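Local coordinates for protein pseudopodium-enriched atypical kinase 1 (Homo sapiens, PDB 6BHC) that is a pseudokinase that has an unusual catalytic cleft, dimerises in a mode new to the kinase fold and probably acts as a signalling scaffold, at residues L156-F161 / L209-Y214; C181-Q186 / T236-S241; G42-L47 / I117-G122. The protein carries 1 engineered substitution. All blocks are in the same frame, centred on the assembly; numbering follows the deposited sequence.

Interaction 1. Residues L156-F161 / L209-Y214; sequences LTVADF and LLLVHY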
ATOM      1  N   LEU A 156      15.883  27.162   7.356  1.00 39.97           N
ATOM      2  CA  LEU A 156      15.386  28.305   8.111  1.00 34.35           C
ATOM      3  C   LEU A 156      14.988  27.803   9.494  1.00 28.62           C
ATOM      4  O   LEU A 156      14.983  26.598   9.759  1.00 28.09           O
ATOM      5  CB  LEU A 156      14.201  28.984   7.414  1.00 33.66           C
ATOM      6  CG  LEU A 156      12.853  28.257   7.400  1.00 38.56           C
ATOM      7  CD1 LEU A 156      11.729  29.242   7.125  1.00 35.95           C
ATOM      8  CD2 LEU A 156      12.831  27.133   6.373  1.00 36.88           C
ATOM      9  N   THR A 157      14.664  28.743  10.374  1.00 26.14           N
ATOM     10  CA  THR A 157      14.135  28.422  11.691  1.00 30.00           C
ATOM     11  C   THR A 157      12.629  28.644  11.714  1.00 29.21           C
ATOM     12  O   THR A 157      12.045  29.227  10.798  1.00 28.54           O
ATOM     13  CB  THR A 157      14.801  29.270  12.777  1.00 29.41           C
ATOM     14  OG1 THR A 157      14.570  30.657  12.505  1.00 35.35           O
ATOM     15  CG2 THR A 157      16.296  29.005  12.833  1.00 28.89           C
ATOM     16  N   VAL A 158      11.995  28.172  12.788  1.00 21.93           N
ATOM     17  CA  VAL A 158      10.575  28.450  12.954  1.00 23.81           C
ATOM     18  C   VAL A 158      10.347  29.944  13.151  1.00 26.56           C
ATOM     19  O   VAL A 158       9.348  30.494  12.671  1.00 28.83           O
ATOM     20  CB  VAL A 158       9.994  27.616  14.112  1.00 29.19           C
ATOM     21  CG1 VAL A 158       8.534  27.976  14.349  1.00 25.87           C
ATOM     22  CG2 VAL A 158      10.123  26.134  13.805  1.00 20.29           C
ATOM     23  N   ALA A 159      11.275  30.630  13.827  1.00 26.94           N
ATOM     24  CA  ALA A 159      11.177  32.081  13.950  1.00 25.80           C
ATOM     25  C   ALA A 159      11.143  32.751  12.581  1.00 31.55           C
ATOM     26  O   ALA A 159      10.357  33.678  12.357  1.00 34.83           O
ATOM     27  CB  ALA A 159      12.340  32.622  14.782  1.00 25.17           C
ATOM     28  N   ASP A 160      11.983  32.291  11.650  1.00 33.93           N
ATOM     29  CA  ASP A 160      11.956  32.838  10.296  1.00 32.06           C
ATOM     30  C   ASP A 160      10.644  32.507   9.600  1.00 32.59           C
ATOM     31  O   ASP A 160      10.082  33.344   8.883  1.00 35.09           O
ATOM     32  CB  ASP A 160      13.135  32.303   9.483  1.00 36.99           C
ATOM     33  CG  ASP A 160      14.477  32.642  10.099  1.00 51.88           C
ATOM     34  OD1 ASP A 160      14.616  33.742  10.675  1.00 59.36           O
ATOM     35  OD2 ASP A 160      15.397  31.801  10.004  1.00 55.27           O
ATOM     36  N   PHE A 161      10.144  31.285   9.794  1.00 25.48           N
ATOM     37  CA  PHE A 161       8.882  30.887   9.183  1.00 19.15           C
ATOM     38  C   PHE A 161       7.725  31.718   9.723  1.00 29.02           C
ATOM     39  O   PHE A 161       6.880  32.196   8.958  1.00 29.94           O
ATOM     40  CB  PHE A 161       8.644  29.395   9.423  1.00 26.60           C
ATOM     41  CG  PHE A 161       7.257  28.936   9.083  1.00 33.01           C
ATOM     42  CD1 PHE A 161       6.882  28.737   7.766  1.00 35.01           C
ATOM     43  CD2 PHE A 161       6.330  28.690  10.084  1.00 31.41           C
ATOM     44  CE1 PHE A 161       5.606  28.311   7.451  1.00 40.22           C
ATOM     45  CE2 PHE A 161       5.054  28.263   9.776  1.00 33.47           C
ATOM     46  CZ  PHE A 161       4.692  28.073   8.459  1.00 35.97           C
ATOM     47  N   LEU A 209      14.545  26.232  16.905  1.00 26.93           N
ATOM     48  CA  LEU A 209      13.863  25.157  16.198  1.00 25.52           C
ATOM     49  C   LEU A 209      14.128  25.308  14.705  1.00 29.24           C
ATOM     50  O   LEU A 209      13.774  26.331  14.108  1.00 32.89           O
ATOM     51  CB  LEU A 209      12.363  25.180  16.488  1.00 18.88           C
ATOM     52  CG  LEU A 209      11.967  25.203  17.968  1.00 25.99           C
ATOM     53  CD1 LEU A 209      10.455  25.290  18.122  1.00 19.65           C
ATOM     54  CD2 LEU A 209      12.512  23.983  18.694  1.00 24.73           C
ATOM     55  N   LEU A 210      14.744  24.293  14.109  1.00 20.81           N
ATOM     56  CA  LEU A 210      15.153  24.325  12.714  1.00 22.10           C
ATOM     57  C   LEU A 210      14.162  23.563  11.844  1.00 24.79           C
ATOM     58  O   LEU A 210      13.533  22.597  12.284  1.00 21.94           O
ATOM     59  CB  LEU A 210      16.550  23.724  12.549  1.00 21.62           C
ATOM     60  CG  LEU A 210      17.604  24.193  13.556  1.00 33.32           C
ATOM     61  CD1 LEU A 210      18.902  23.417  13.383  1.00 38.42           C
ATOM     62  CD2 LEU A 210      17.844  25.686  13.417  1.00 30.85           C
ATOM     63  N   LEU A 211      14.040  24.003  10.592  1.00 25.71           N
ATOM     64  CA  LEU A 211      13.174  23.370   9.604  1.00 25.24           C
ATOM     65  C   LEU A 211      14.033  22.835   8.467  1.00 32.61           C
ATOM     66  O   LEU A 211      14.752  23.600   7.815  1.00 30.88           O
ATOM     67  CB  LEU A 211      12.134  24.358   9.074  1.00 19.19           C
ATOM     68  CG  LEU A 211      11.099  24.825  10.094  1.00 25.56           C
ATOM     69  CD1 LEU A 211      10.201  25.896   9.498  1.00 21.29           C
ATOM     70  CD2 LEU A 211      10.280  23.642  10.580  1.00 35.13           C
ATOM     71  N   VAL A 212      13.957  21.525   8.232  1.00 28.20           N
ATOM     72  CA  VAL A 212      14.731  20.860   7.193  1.00 38.02           C
ATOM     73  C   VAL A 212      13.782  20.054   6.313  1.00 43.08           C
ATOM     74  O   VAL A 212      12.598  19.896   6.615  1.00 44.98           O
ATOM     75  CB  VAL A 212      15.831  19.947   7.773  1.00 43.35           C
ATOM     76  CG1 VAL A 212      16.664  20.693   8.802  1.00 44.09           C
ATOM     77  CG2 VAL A 212      15.214  18.709   8.387  1.00 49.65           C
ATOM     78  N   HIS A 213      14.322  19.544   5.212  1.00 45.73           N
ATOM     79  CA  HIS A 213      13.557  18.721   4.288  1.00 52.23           C
ATOM     80  C   HIS A 213      13.631  17.250   4.685  1.00 54.72           C
ATOM     81  O   HIS A 213      14.386  16.852   5.576  1.00 55.99           O
ATOM     82  CB  HIS A 213      14.060  18.906   2.856  1.00 44.17           C
ATOM     83  CG  HIS A 213      13.653  20.205   2.234  1.00 47.04           C
ATOM     84  ND1 HIS A 213      14.492  21.297   2.173  1.00 55.33           N
ATOM     85  CD2 HIS A 213      12.494  20.591   1.651  1.00 55.34           C
ATOM     86  CE1 HIS A 213      13.868  22.296   1.577  1.00 60.26           C
ATOM     87  NE2 HIS A 213      12.653  21.894   1.251  1.00 55.53           N
ATOM     88  N   TYR A 214      12.829  16.436   4.006  1.00 60.71           N
ATOM     89  CA  TYR A 214      12.848  14.998   4.216  1.00 64.51           C
ATOM     90  C   TYR A 214      12.563  14.306   2.892  1.00 64.53           C
ATOM     91  O   TYR A 214      11.716  14.760   2.117  1.00 62.07           O
ATOM     92  CB  TYR A 214      11.830  14.571   5.281  1.00 60.30           C
ATOM     93  CG  TYR A 214      10.383  14.773   4.888  1.00 62.21           C
ATOM     94  CD1 TYR A 214       9.734  15.975   5.134  1.00 59.79           C
ATOM     95  CD2 TYR A 214       9.663  13.755   4.280  1.00 66.39           C
ATOM     96  CE1 TYR A 214       8.409  16.156   4.779  1.00 59.52           C
ATOM     97  CE2 TYR A 214       8.341  13.924   3.922  1.00 68.82           C
ATOM     98  CZ  TYR A 214       7.718  15.126   4.173  1.00 64.91           C
ATOM     99  OH  TYR A 214       6.401  15.295   3.817  1.00 63.56           O
TER
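L211 holds its CG anti to its own carbonyl carbon (chi1 -67°), which sets CG 4.1 Å from V158 CG2. V158, with CG1 anti to the backbone N (chi1 176°), turns its other branch, CG2, onto L209 and L211. Strands 156-157 and 209-212 are neighbours in the small antiparallel sheet of the C-terminal lobe of a protein kinase fold, where the chain coming from the hinge enters helix 158-163 beside the strand that follows the catalytic loop. Two backbone bonds fix the pairing: L211 N gives to L156 O at 2.9 Å, and V158 N, already in the helix, gives to L209 O at 2.9 Å. Between them T157 brings its CA to 3.2 Å from L209 O, a CA-H...O contact. L211 CD1 lies 3.8 Å from F161 CB, while the F161 ring leads away; on the L156 side, L156 CD2 meets L211 CB at 3.9 Å. Behind this cluster L183 and L187 of helix 173-194 touch L211 and L209 respectively. T157 and D160 form a capping box, with D160 N bonded to T157 OG1 and T157 N to D160 OD2, and R163 pairs with the other carboxylate oxygen. By homology L210 corresponds to the leucine that underlies adenine in active kinases; here C66 of strand 66-67 touches both L210 and T157, consistent with an altered cleft. On that side T157 CG2 rests 3.7 Å from L210 CD2.

Interaction 2. Residues C181-Q186 / T236-S241; sequences CLLLLQ and TRLIVS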
ATOM      1  N   CYS A 181       0.059  23.319  14.285  1.00 16.19           N
ATOM      2  CA  CYS A 181      -0.186  22.091  15.037  1.00 22.74           C
ATOM      3  C   CYS A 181       0.790  20.991  14.638  1.00 16.94           C
ATOM      4  O   CYS A 181       1.242  20.215  15.489  1.00 23.74           O
ATOM      5  CB  CYS A 181      -1.628  21.623  14.833  1.00 17.55           C
ATOM      6  SG  CYS A 181      -2.887  22.691  15.575  1.00 22.31           S
ATOM      7  N   LEU A 182       1.129  20.907  13.349  1.00 15.60           N
ATOM      8  CA  LEU A 182       2.049  19.869  12.895  1.00 21.99           C
ATOM      9  C   LEU A 182       3.461  20.113  13.412  1.00 23.29           C
ATOM     10  O   LEU A 182       4.166  19.163  13.774  1.00 25.11           O
ATOM     11  CB  LEU A 182       2.037  19.787  11.370  1.00 21.37           C
ATOM     12  CG  LEU A 182       0.878  18.990  10.770  1.00 36.88           C
ATOM     13  CD1 LEU A 182       0.820  19.174   9.262  1.00 43.86           C
ATOM     14  CD2 LEU A 182       1.009  17.515  11.128  1.00 24.39           C
ATOM     15  N   LEU A 183       3.896  21.374  13.451  1.00 16.43           N
ATOM     16  CA  LEU A 183       5.205  21.677  14.020  1.00 24.11           C
ATOM     17  C   LEU A 183       5.216  21.445  15.526  1.00 23.60           C
ATOM     18  O   LEU A 183       6.183  20.899  16.069  1.00 29.50           O
ATOM     19  CB  LEU A 183       5.604  23.117  13.696  1.00 25.90           C
ATOM     20  CG  LEU A 183       5.803  23.439  12.215  1.00 28.53           C
ATOM     21  CD1 LEU A 183       6.316  24.861  12.037  1.00 33.42           C
ATOM     22  CD2 LEU A 183       6.747  22.436  11.567  1.00 19.57           C
ATOM     23  N   LEU A 184       4.146  21.848  16.216  1.00 22.06           N
ATOM     24  CA  LEU A 184       4.071  21.625  17.656  1.00 19.60           C
ATOM     25  C   LEU A 184       4.029  20.140  17.987  1.00 20.87           C
ATOM     26  O   LEU A 184       4.567  19.719  19.019  1.00 21.42           O
ATOM     27  CB  LEU A 184       2.846  22.336  18.234  1.00 19.59           C
ATOM     28  CG  LEU A 184       2.887  23.867  18.272  1.00 29.74           C
ATOM     29  CD1 LEU A 184       1.543  24.432  18.716  1.00 20.81           C
ATOM     30  CD2 LEU A 184       4.003  24.354  19.185  1.00 19.47           C
ATOM     31  N   LEU A 185       3.398  19.336  17.129  1.00 22.46           N
ATOM     32  CA  LEU A 185       3.361  17.893  17.350  1.00 22.45           C
ATOM     33  C   LEU A 185       4.758  17.289  17.276  1.00 20.64           C
ATOM     34  O   LEU A 185       5.108  16.415  18.077  1.00 25.92           O
ATOM     35  CB  LEU A 185       2.434  17.234  16.330  1.00 23.34           C
ATOM     36  CG  LEU A 185       2.225  15.728  16.481  1.00 23.09           C
ATOM     37  CD1 LEU A 185       1.643  15.424  17.845  1.00 26.81           C
ATOM     38  CD2 LEU A 185       1.323  15.194  15.381  1.00 23.78           C
ATOM     39  N   GLN A 186       5.570  17.737  16.315  1.00 13.04           N
ATOM     40  CA  GLN A 186       6.942  17.247  16.227  1.00 17.68           C
ATOM     41  C   GLN A 186       7.771  17.708  17.419  1.00 22.48           C
ATOM     42  O   GLN A 186       8.633  16.966  17.904  1.00 30.15           O
ATOM     43  CB  GLN A 186       7.583  17.709  14.921  1.00 21.10           C
ATOM     44  CG  GLN A 186       6.876  17.219  13.673  1.00 23.31           C
ATOM     45  CD  GLN A 186       7.557  17.687  12.406  1.00 25.37           C
ATOM     46  OE1 GLN A 186       8.697  17.318  12.125  1.00 22.49           O
ATOM     47  NE2 GLN A 186       6.864  18.515  11.637  1.00 19.22           N
ATOM     48  N   THR A 236       9.499  20.942   6.237  1.00 39.34           N
ATOM     49  CA  THR A 236       8.464  20.697   7.229  1.00 35.05           C
ATOM     50  C   THR A 236       8.915  19.789   8.364  1.00 32.30           C
ATOM     51  O   THR A 236       8.120  19.522   9.273  1.00 24.35           O
ATOM     52  CB  THR A 236       7.220  20.096   6.560  1.00 38.92           C
ATOM     53  OG1 THR A 236       7.603  18.967   5.767  1.00 44.07           O
ATOM     54  CG2 THR A 236       6.545  21.128   5.670  1.00 41.84           C
ATOM     55  N   ARG A 237      10.154  19.306   8.345  1.00 25.85           N
ATOM     56  CA  ARG A 237      10.688  18.493   9.429  1.00 23.50           C
ATOM     57  C   ARG A 237      11.309  19.408  10.479  1.00 25.78           C
ATOM     58  O   ARG A 237      12.287  20.109  10.197  1.00 30.40           O
ATOM     59  CB  ARG A 237      11.720  17.494   8.908  1.00 28.04           C
ATOM     60  CG  ARG A 237      12.486  16.768  10.005  1.00 28.56           C
ATOM     61  CD  ARG A 237      13.516  15.816   9.420  1.00 26.87           C
ATOM     62  NE  ARG A 237      14.321  15.179  10.456  1.00 29.31           N
ATOM     63  CZ  ARG A 237      15.288  14.302  10.210  1.00 30.28           C
ATOM     64  NH1 ARG A 237      15.567  13.956   8.960  1.00 24.80           N
ATOM     65  NH2 ARG A 237      15.975  13.769  11.211  1.00 26.04           N
ATOM     66  N   LEU A 238      10.741  19.401  11.682  1.00 20.33           N
ATOM     67  CA  LEU A 238      11.227  20.235  12.771  1.00 20.25           C
ATOM     68  C   LEU A 238      12.340  19.519  13.522  1.00 22.53           C
ATOM     69  O   LEU A 238      12.271  18.309  13.756  1.00 28.94           O
ATOM     70  CB  LEU A 238      10.087  20.597  13.728  1.00 20.73           C
ATOM     71  CG  LEU A 238      10.408  21.509  14.920  1.00 24.55           C
ATOM     72  CD1 LEU A 238       9.269  22.485  15.182  1.00 19.12           C
ATOM     73  CD2 LEU A 238      10.695  20.692  16.173  1.00 25.50           C
ATOM     74  N   ILE A 239      13.365  20.276  13.905  1.00 19.52           N
ATOM     75  CA  ILE A 239      14.533  19.734  14.585  1.00 20.81           C
ATOM     76  C   ILE A 239      14.864  20.638  15.765  1.00 27.22           C
ATOM     77  O   ILE A 239      15.119  21.836  15.583  1.00 18.70           O
ATOM     78  CB  ILE A 239      15.736  19.602  13.636  1.00 22.37           C
ATOM     79  CG1 ILE A 239      15.522  18.427  12.676  1.00 26.02           C
ATOM     80  CG2 ILE A 239      17.019  19.432  14.418  1.00 34.63           C
ATOM     81  CD1 ILE A 239      16.702  18.139  11.773  1.00 33.64           C
ATOM     82  N   VAL A 240      14.849  20.071  16.969  1.00 22.53           N
ATOM     83  CA  VAL A 240      15.188  20.815  18.177  1.00 20.63           C
ATOM     84  C   VAL A 240      16.702  20.886  18.302  1.00 24.55           C
ATOM     85  O   VAL A 240      17.395  19.869  18.192  1.00 18.81           O
ATOM     86  CB  VAL A 240      14.562  20.159  19.418  1.00 19.55           C
ATOM     87  CG1 VAL A 240      14.815  21.009  20.654  1.00 14.71           C
ATOM     88  CG2 VAL A 240      13.071  19.934  19.213  1.00 18.25           C
ATOM     89  N   SER A 241      17.222  22.089  18.537  1.00 21.59           N
ATOM     90  CA  SER A 241      18.658  22.296  18.624  1.00 17.34           C
ATOM     91  C   SER A 241      18.964  23.217  19.795  1.00 24.55           C
ATOM     92  O   SER A 241      18.068  23.637  20.537  1.00 22.35           O
ATOM     93  CB  SER A 241      19.214  22.875  17.318  1.00 25.62           C
ATOM     94  OG  SER A 241      18.770  24.205  17.130  1.00 31.57           O
TER
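The side-chain amide of Q186 is the flat group that meets the strand 237-240 and its lead-in, and it is gripped through both of its polar atoms. At its edge, T236 O receives NE2 at 2.9 Å and lies almost exactly in the amide plane, only 2° out of it, with a nearly straight N-H...O angle of 176°. R237 CA passes close to that same plane, 3.6 Å from OE1. L238 stands over one face: its N reaches OE1 at 3.0 Å from well above the plane, 48° out of it, and its CB lies over the same face. A weak bond from N116 ND2 gives OE1 a second donor, and both polar atoms of this buried amide are satisfied. L238 CD1 packs on L183, 4.0 Å from its CB and 3.6 Å from its backbone O. The CG of L238 lies anti to its backbone N, and CD1 beyond it makes the touch. L183 CD2 in turn approaches T236 O. The guanidinium of R237 is engaged elsewhere, by the carbonyl and ring of F115. Axes of the helix and strand segments approach to 8.2 Å. T236 and R237 share V212 as their opposite residue, which makes a classic beta bulge, and Q186 bonds the backbone on both sides of R237, at T236 O and at L238 N. In the kinase C-lobe this is the meeting of helix αE with strand β8, whose end leads, at S241, into the segment that corresponds to the DFG motif of active kinases.

Interaction 3. Residues G42-L47 / I117-G122; sequences GQKDQL and IQQDCG
Q46 lies over the backbone of C121 and G122, and its side chain can be traced atom by atom. CB stands 3.8 Å from C121 O. CG, set anti to the carbonyl carbon (chi1 -78°), comes down on C121 C at 3.7 Å, and CD reaches G122 N at 4.0 Å. At the tip NE2 is 3.2 Å from D120 OD1, but the angle is too poor for a hydrogen bond, and the amide and carboxylate planes are 53° apart. D120 has its stronger partner elsewhere: OD2 forms a salt bridge with R108. The one hydrogen bond between the two segments is backbone to backbone, L47 N to C121 O at 2.8 Å with an angle of 170°. Beside it L47 CD1 touches C121 SG at 4.2 Å. Further back, K44 lays CD 3.4 Å from Q119 OE1. The loop after helix 16-39 thus meets the loop that leads into strand 123-128 of the N-lobe. One backbone hydrogen bond, a CA-H...O contact from Q46 CA to C121 O and packing hold the loops; K44 NZ is bonded to the carbonyls of G42 and M40 and D120 to R108, so neither charge is paired across the contact.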
ATOM      1  N   GLY A  42      19.985   6.395   6.596  1.00 40.07           N
ATOM      2  CA  GLY A  42      21.145   7.177   6.213  1.00 40.13           C
ATOM      3  C   GLY A  42      22.328   6.868   7.110  1.00 44.05           C
ATOM      4  O   GLY A  42      22.188   6.397   8.238  1.00 42.82           O
ATOM      5  N   GLN A  43      23.523   7.140   6.591  1.00 51.40           N
ATOM      6  CA  GLN A  43      24.738   6.924   7.364  1.00 57.24           C
ATOM      7  C   GLN A  43      24.824   7.924   8.510  1.00 55.59           C
ATOM      8  O   GLN A  43      24.557   9.116   8.338  1.00 53.93           O
ATOM      9  CB  GLN A  43      25.970   7.046   6.468  1.00 67.75           C
ATOM     10  CG  GLN A  43      27.289   6.891   7.209  1.00 85.50           C
ATOM     11  CD  GLN A  43      28.492   7.024   6.297  1.00101.60           C
ATOM     12  OE1 GLN A  43      28.363   7.015   5.073  1.00107.65           O
ATOM     13  NE2 GLN A  43      29.674   7.152   6.891  1.00104.84           N
ATOM     14  N   LYS A  44      25.196   7.430   9.693  1.00 58.26           N
ATOM     15  CA  LYS A  44      25.304   8.274  10.874  1.00 64.47           C
ATOM     16  C   LYS A  44      26.623   8.086  11.614  1.00 60.80           C
ATOM     17  O   LYS A  44      26.751   8.549  12.753  1.00 57.65           O
ATOM     18  CB  LYS A  44      24.129   8.019  11.824  1.00 63.26           C
ATOM     19  CG  LYS A  44      22.779   8.326  11.202  1.00 57.26           C
ATOM     20  CD  LYS A  44      21.634   7.937  12.112  1.00 56.76           C
ATOM     21  CE  LYS A  44      20.303   8.102  11.399  1.00 50.98           C
ATOM     22  NZ  LYS A  44      20.246   7.269  10.165  1.00 45.96           N
ATOM     23  N   ASP A  45      27.600   7.420  11.004  1.00 65.74           N
ATOM     24  CA  ASP A  45      28.916   7.307  11.616  1.00 77.81           C
ATOM     25  C   ASP A  45      29.609   8.663  11.612  1.00 69.71           C
ATOM     26  O   ASP A  45      29.585   9.387  10.612  1.00 66.30           O
ATOM     27  CB  ASP A  45      29.769   6.278  10.875  1.00 92.07           C
ATOM     28  CG  ASP A  45      29.149   4.895  10.876  1.00105.21           C
ATOM     29  OD1 ASP A  45      28.339   4.606  11.782  1.00108.86           O
ATOM     30  OD2 ASP A  45      29.473   4.094   9.974  1.00110.19           O
ATOM     31  N   GLN A  46      30.223   9.011  12.739  1.00 67.41           N
ATOM     32  CA  GLN A  46      30.911  10.288  12.841  1.00 62.92           C
ATOM     33  C   GLN A  46      32.181  10.288  12.000  1.00 55.80           C
ATOM     34  O   GLN A  46      32.852   9.266  11.842  1.00 57.35           O
ATOM     35  CB  GLN A  46      31.249  10.607  14.297  1.00 71.86           C
ATOM     36  CG  GLN A  46      30.069  11.117  15.109  1.00 81.64           C
ATOM     37  CD  GLN A  46      30.497  11.833  16.376  1.00 88.86           C
ATOM     38  OE1 GLN A  46      31.643  11.719  16.813  1.00 90.82           O
ATOM     39  NE2 GLN A  46      29.576  12.583  16.972  1.00 90.36           N
ATOM     40  N   LEU A  47      32.505  11.454  11.455  1.00 54.57           N
ATOM     41  CA  LEU A  47      33.704  11.606  10.651  1.00 49.11           C
ATOM     42  C   LEU A  47      34.925  11.803  11.543  1.00 58.55           C
ATOM     43  O   LEU A  47      34.817  12.091  12.738  1.00 61.69           O
ATOM     44  CB  LEU A  47      33.559  12.789   9.693  1.00 44.88           C
ATOM     45  CG  LEU A  47      32.349  12.738   8.756  1.00 47.85           C
ATOM     46  CD1 LEU A  47      32.219  14.035   7.974  1.00 41.79           C
ATOM     47  CD2 LEU A  47      32.455  11.548   7.816  1.00 46.61           C
ATOM     48  N   ILE A 117      15.304  15.699  16.821  1.00 25.52           N
ATOM     49  CA  ILE A 117      16.408  16.189  17.636  1.00 26.13           C
ATOM     50  C   ILE A 117      17.663  16.208  16.775  1.00 31.29           C
ATOM     51  O   ILE A 117      17.920  15.266  16.017  1.00 24.89           O
ATOM     52  CB  ILE A 117      16.608  15.332  18.905  1.00 32.90           C
ATOM     53  CG1 ILE A 117      15.346  15.381  19.769  1.00 28.38           C
ATOM     54  CG2 ILE A 117      17.819  15.810  19.702  1.00 26.40           C
ATOM     55  CD1 ILE A 117      15.475  14.674  21.094  1.00 34.06           C
ATOM     56  N   GLN A 118      18.436  17.285  16.886  1.00 25.42           N
ATOM     57  CA  GLN A 118      19.561  17.501  15.985  1.00 39.09           C
ATOM     58  C   GLN A 118      20.630  16.433  16.171  1.00 31.07           C
ATOM     59  O   GLN A 118      21.010  16.104  17.300  1.00 29.62           O
ATOM     60  CB  GLN A 118      20.162  18.888  16.208  1.00 34.74           C
ATOM     61  CG  GLN A 118      21.278  19.225  15.238  1.00 35.07           C
ATOM     62  CD  GLN A 118      21.688  20.680  15.304  1.00 37.57           C
ATOM     63  OE1 GLN A 118      21.873  21.238  16.385  1.00 32.27           O
ATOM     64  NE2 GLN A 118      21.825  21.307  14.142  1.00 27.30           N
ATOM     65  N   GLN A 119      21.110  15.892  15.056  1.00 28.37           N
ATOM     66  CA  GLN A 119      22.221  14.956  15.024  1.00 32.60           C
ATOM     67  C   GLN A 119      23.449  15.641  14.440  1.00 37.76           C
ATOM     68  O   GLN A 119      23.345  16.612  13.684  1.00 28.18           O
ATOM     69  CB  GLN A 119      21.879  13.717  14.190  1.00 27.75           C
ATOM     70  CG  GLN A 119      20.537  13.085  14.506  1.00 30.64           C
ATOM     71  CD  GLN A 119      20.156  12.010  13.504  1.00 40.57           C
ATOM     72  OE1 GLN A 119      20.938  11.101  13.222  1.00 42.55           O
ATOM     73  NE2 GLN A 119      18.954  12.117  12.950  1.00 38.66           N
ATOM     74  N   ASP A 120      24.621  15.120  14.794  1.00 36.41           N
ATOM     75  CA  ASP A 120      25.875  15.620  14.253  1.00 40.01           C
ATOM     76  C   ASP A 120      26.780  14.443  13.923  1.00 40.89           C
ATOM     77  O   ASP A 120      26.662  13.367  14.514  1.00 36.18           O
ATOM     78  CB  ASP A 120      26.580  16.575  15.228  1.00 47.64           C
ATOM     79  CG  ASP A 120      27.082  15.872  16.474  1.00 57.24           C
ATOM     80  OD1 ASP A 120      28.238  15.397  16.464  1.00 58.73           O
ATOM     81  OD2 ASP A 120      26.324  15.797  17.464  1.00 64.36           O
ATOM     82  N   CYS A 121      27.685  14.658  12.969  1.00 38.51           N
ATOM     83  CA  CYS A 121      28.643  13.641  12.554  1.00 40.58           C
ATOM     84  C   CYS A 121      30.077  14.086  12.819  1.00 46.87           C
ATOM     85  O   CYS A 121      31.004  13.671  12.118  1.00 48.34           O
ATOM     86  CB  CYS A 121      28.452  13.281  11.081  1.00 44.62           C
ATOM     87  SG  CYS A 121      28.596  14.666   9.924  1.00 49.68           S
ATOM     88  N   GLY A 122      30.274  14.932  13.827  1.00 39.38           N
ATOM     89  CA  GLY A 122      31.606  15.368  14.192  1.00 39.47           C
ATOM     90  C   GLY A 122      31.698  16.840  14.536  1.00 37.30           C
ATOM     91  O   GLY A 122      30.767  17.608  14.278  1.00 35.75           O
TER

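Overall arrangement
Interactions 1 and 2 meet at one three-stranded antiparallel sheet of the C-lobe, with centres about 8 Å apart: strand 209-212 is its middle member, paired with 156-157 on one side and 237-240 on the other. Their segments alternate along the chain, so helix 173-194, of interaction 2, lies between the two segments of interaction 1. Interaction 3 comes first in sequence and lies about 19 Å from the centres of both, toward the N-lobe. Q118 joins the groups: its backbone N pairs with V240 O, and its side chain packs on L210 and S241. The loop 117-122 thus links the segment after helix 16-39 to the small C-lobe sheet.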